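Local coordinates for protein acetate kinase (Entamoeba histolytica, PDB 4H0O) that probably interconverts acetate and acetyl phosphate as a magnesium-dependent, pyrophosphate-dependent acetate kinase of the ASKHA superfamily, at residues Y188-N193 with E390-L395. Numbering follows the deposited sequence.
Sequences YEYVIN and EELVIL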
loop_
_atom_site.group_PDB
_atom_site.type_symbol
_atom_site.label_atom_id
_atom_site.label_comp_id
_atom_site.label_asym_id
_atom_site.label_seq_id
_atom_site.Cartn_x
_atom_site.Cartn_y
_atom_site.Cartn_z
ATOM N N TYR B 188 -0.764 -15.542 -13.996
ATOM C CA TYR B 188 -0.870 -14.338 -14.816
ATOM C C TYR B 188 -0.518 -14.579 -16.285
ATOM O O TYR B 188 -1.282 -14.201 -17.173
ATOM C CB TYR B 188 -0.002 -13.215 -14.231
ATOM C CG TYR B 188 -0.558 -12.624 -12.956
ATOM C CD1 TYR B 188 -1.896 -12.274 -12.863
ATOM C CD2 TYR B 188 0.251 -12.423 -11.845
ATOM C CE1 TYR B 188 -2.416 -11.738 -11.709
ATOM C CE2 TYR B 188 -0.263 -11.882 -10.681
ATOM C CZ TYR B 188 -1.600 -11.546 -10.623
ATOM O OH TYR B 188 -2.138 -11.013 -9.475
ATOM N N GLU B 189 0.630 -15.202 -16.548
ATOM C CA GLU B 189 1.038 -15.419 -17.937
ATOM C C GLU B 189 0.176 -16.465 -18.638
ATOM O O GLU B 189 0.064 -16.465 -19.865
ATOM C CB GLU B 189 2.538 -15.729 -18.069
ATOM C CG GLU B 189 3.064 -16.844 -17.191
ATOM C CD GLU B 189 4.585 -16.926 -17.223
ATOM O OE1 GLU B 189 5.163 -16.835 -18.330
ATOM O OE2 GLU B 189 5.200 -17.077 -16.143
ATOM N N TYR B 190 -0.457 -17.339 -17.861
ATOM C CA TYR B 190 -1.418 -18.274 -18.434
ATOM C C TYR B 190 -2.677 -17.536 -18.877
ATOM O O TYR B 190 -3.187 -17.764 -19.976
ATOM C CB TYR B 190 -1.796 -19.371 -17.439
ATOM C CG TYR B 190 -2.871 -20.298 -17.971
ATOM C CD1 TYR B 190 -2.548 -21.348 -18.818
ATOM C CD2 TYR B 190 -4.208 -20.119 -17.629
ATOM C CE1 TYR B 190 -3.523 -22.198 -19.311
ATOM C CE2 TYR B 190 -5.191 -20.962 -18.122
ATOM C CZ TYR B 190 -4.840 -22.000 -18.961
ATOM O OH TYR B 190 -5.807 -22.845 -19.451
ATOM N N VAL B 191 -3.185 -16.669 -18.005
ATOM C CA VAL B 191 -4.388 -15.895 -18.297
ATOM C C VAL B 191 -4.164 -14.964 -19.487
ATOM O O VAL B 191 -4.979 -14.918 -20.408
ATOM C CB VAL B 191 -4.856 -15.092 -17.067
ATOM C CG1 VAL B 191 -5.913 -14.076 -17.463
ATOM C CG2 VAL B 191 -5.400 -16.030 -15.998
ATOM N N ILE B 192 -3.052 -14.232 -19.462
ATOM C CA ILE B 192 -2.667 -13.368 -20.576
ATOM C C ILE B 192 -2.610 -14.142 -21.895
ATOM O O ILE B 192 -3.129 -13.688 -22.919
ATOM C CB ILE B 192 -1.306 -12.687 -20.318
ATOM C CG1 ILE B 192 -1.434 -11.662 -19.193
ATOM C CG2 ILE B 192 -0.791 -12.004 -21.578
ATOM C CD1 ILE B 192 -2.566 -10.671 -19.414
ATOM N N ASN B 193 -1.989 -15.315 -21.865
ATOM C CA ASN B 193 -1.863 -16.124 -23.070
ATOM C C ASN B 193 -3.216 -16.607 -23.590
ATOM O O ASN B 193 -3.433 -16.687 -24.798
ATOM C CB ASN B 193 -0.925 -17.308 -22.837
ATOM C CG ASN B 193 -0.681 -18.109 -24.101
ATOM O OD1 ASN B 193 0.169 -17.756 -24.921
ATOM N ND2 ASN B 193 -1.433 -19.193 -24.269
ATOM N N GLU B 390 -4.668 -24.978 -12.128
ATOM C CA GLU B 390 -3.267 -25.201 -11.776
ATOM C C GLU B 390 -2.473 -26.063 -12.758
ATOM O O GLU B 390 -1.341 -25.725 -13.107
ATOM C CB GLU B 390 -3.167 -25.825 -10.383
ATOM C CG GLU B 390 -3.615 -24.930 -9.245
ATOM C CD GLU B 390 -3.246 -25.499 -7.887
ATOM O OE1 GLU B 390 -2.200 -25.093 -7.336
ATOM O OE2 GLU B 390 -3.998 -26.357 -7.375
ATOM N N GLU B 391 -3.056 -27.176 -13.192
ATOM C CA GLU B 391 -2.334 -28.116 -14.050
ATOM C C GLU B 391 -2.132 -27.580 -15.460
ATOM O O GLU B 391 -1.040 -27.698 -16.018
ATOM C CB GLU B 391 -3.030 -29.477 -14.087
ATOM C CG GLU B 391 -2.795 -30.314 -12.842
ATOM C CD GLU B 391 -3.461 -29.732 -11.614
ATOM O OE1 GLU B 391 -4.558 -29.146 -11.749
ATOM O OE2 GLU B 391 -2.882 -29.852 -10.514
ATOM N N LEU B 392 -3.182 -26.991 -16.029
ATOM C CA LEU B 392 -3.098 -26.395 -17.359
ATOM C C LEU B 392 -2.052 -25.283 -17.378
ATOM O O LEU B 392 -1.365 -25.084 -18.381
ATOM C CB LEU B 392 -4.457 -25.845 -17.795
ATOM C CG LEU B 392 -5.615 -26.844 -17.852
ATOM C CD1 LEU B 392 -6.887 -26.177 -18.357
ATOM C CD2 LEU B 392 -5.256 -28.032 -18.725
ATOM N N VAL B 393 -1.932 -24.572 -16.258
ATOM C CA VAL B 393 -0.959 -23.489 -16.117
ATOM C C VAL B 393 0.479 -23.992 -16.261
ATOM O O VAL B 393 1.290 -23.387 -16.964
ATOM C CB VAL B 393 -1.129 -22.757 -14.769
ATOM C CG1 VAL B 393 0.052 -21.852 -14.496
ATOM C CG2 VAL B 393 -2.417 -21.951 -14.762
ATOM N N ILE B 394 0.786 -25.102 -15.595
ATOM C CA ILE B 394 2.110 -25.712 -15.695
ATOM C C ILE B 394 2.293 -26.363 -17.065
ATOM O O ILE B 394 3.381 -26.315 -17.647
ATOM C CB ILE B 394 2.339 -26.760 -14.586
ATOM C CG1 ILE B 394 2.152 -26.123 -13.208
ATOM C CG2 ILE B 394 3.725 -27.382 -14.702
ATOM C CD1 ILE B 394 2.209 -27.117 -12.065
ATOM N N LEU B 395 1.222 -26.969 -17.575
ATOM C CA LEU B 395 1.242 -27.590 -18.895
ATOM C C LEU B 395 1.508 -26.551 -19.981
ATOM O O LEU B 395 2.272 -26.799 -20.916
ATOM C CB LEU B 395 -0.081 -28.308 -19.170
ATOM C CG LEU B 395 -0.150 -29.057 -20.504
ATOM C CD1 LEU B 395 0.886 -30.168 -20.540
ATOM C CD2 LEU B 395 -1.543 -29.613 -20.762
#
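Y190 lies across L392 and V393, and its single aromatic side chain makes the whole join between 188-193 and 390-395. CG stands anti to the backbone N (chi1 176°), which carries the ring out from its own helix toward the first turn of the other. At the root, Y190 CB lies 3.8 Å from V393 CG2. The same methyl, V393 CG2, is closest at Y190 CG, 3.6 Å away, and also meets Y190 CD2; it sits over one face of the ring, 4.1 Å from the Y190 ring centroid and 28° off the normal, a CH-pi contact displaced toward the CB end. The CD1 side of the ring runs past main chain instead: Y190 CD1 is 3.8 Å from V393 CA, and Y190 CE1 passes 3.7 Å from L392 O, which approaches the ring obliquely. Farther out, Y190 CZ lies 4.0 Å from L392 CB. The tip, Y190 OH, rests against two carbons of that leucine, L392 CB and L392 CD1, with Y190 OH to L392 CD1 3.7 Å. No hydrogen bond crosses between the segments, so van der Waals and CH-pi contacts carry this small, partly buried join. The Y190 side chain also touches Q396, one turn beyond L392. Helix 185-195, tied to strand 216-222 by the hydrogen bond between Y188 OH and S217 OG, thus meets helix 390-402, which packs against strands 16-21 and 26-31 of the other sheet; the contact bridges the two halves of the ASKHA fold near the predicted active-site residue D154.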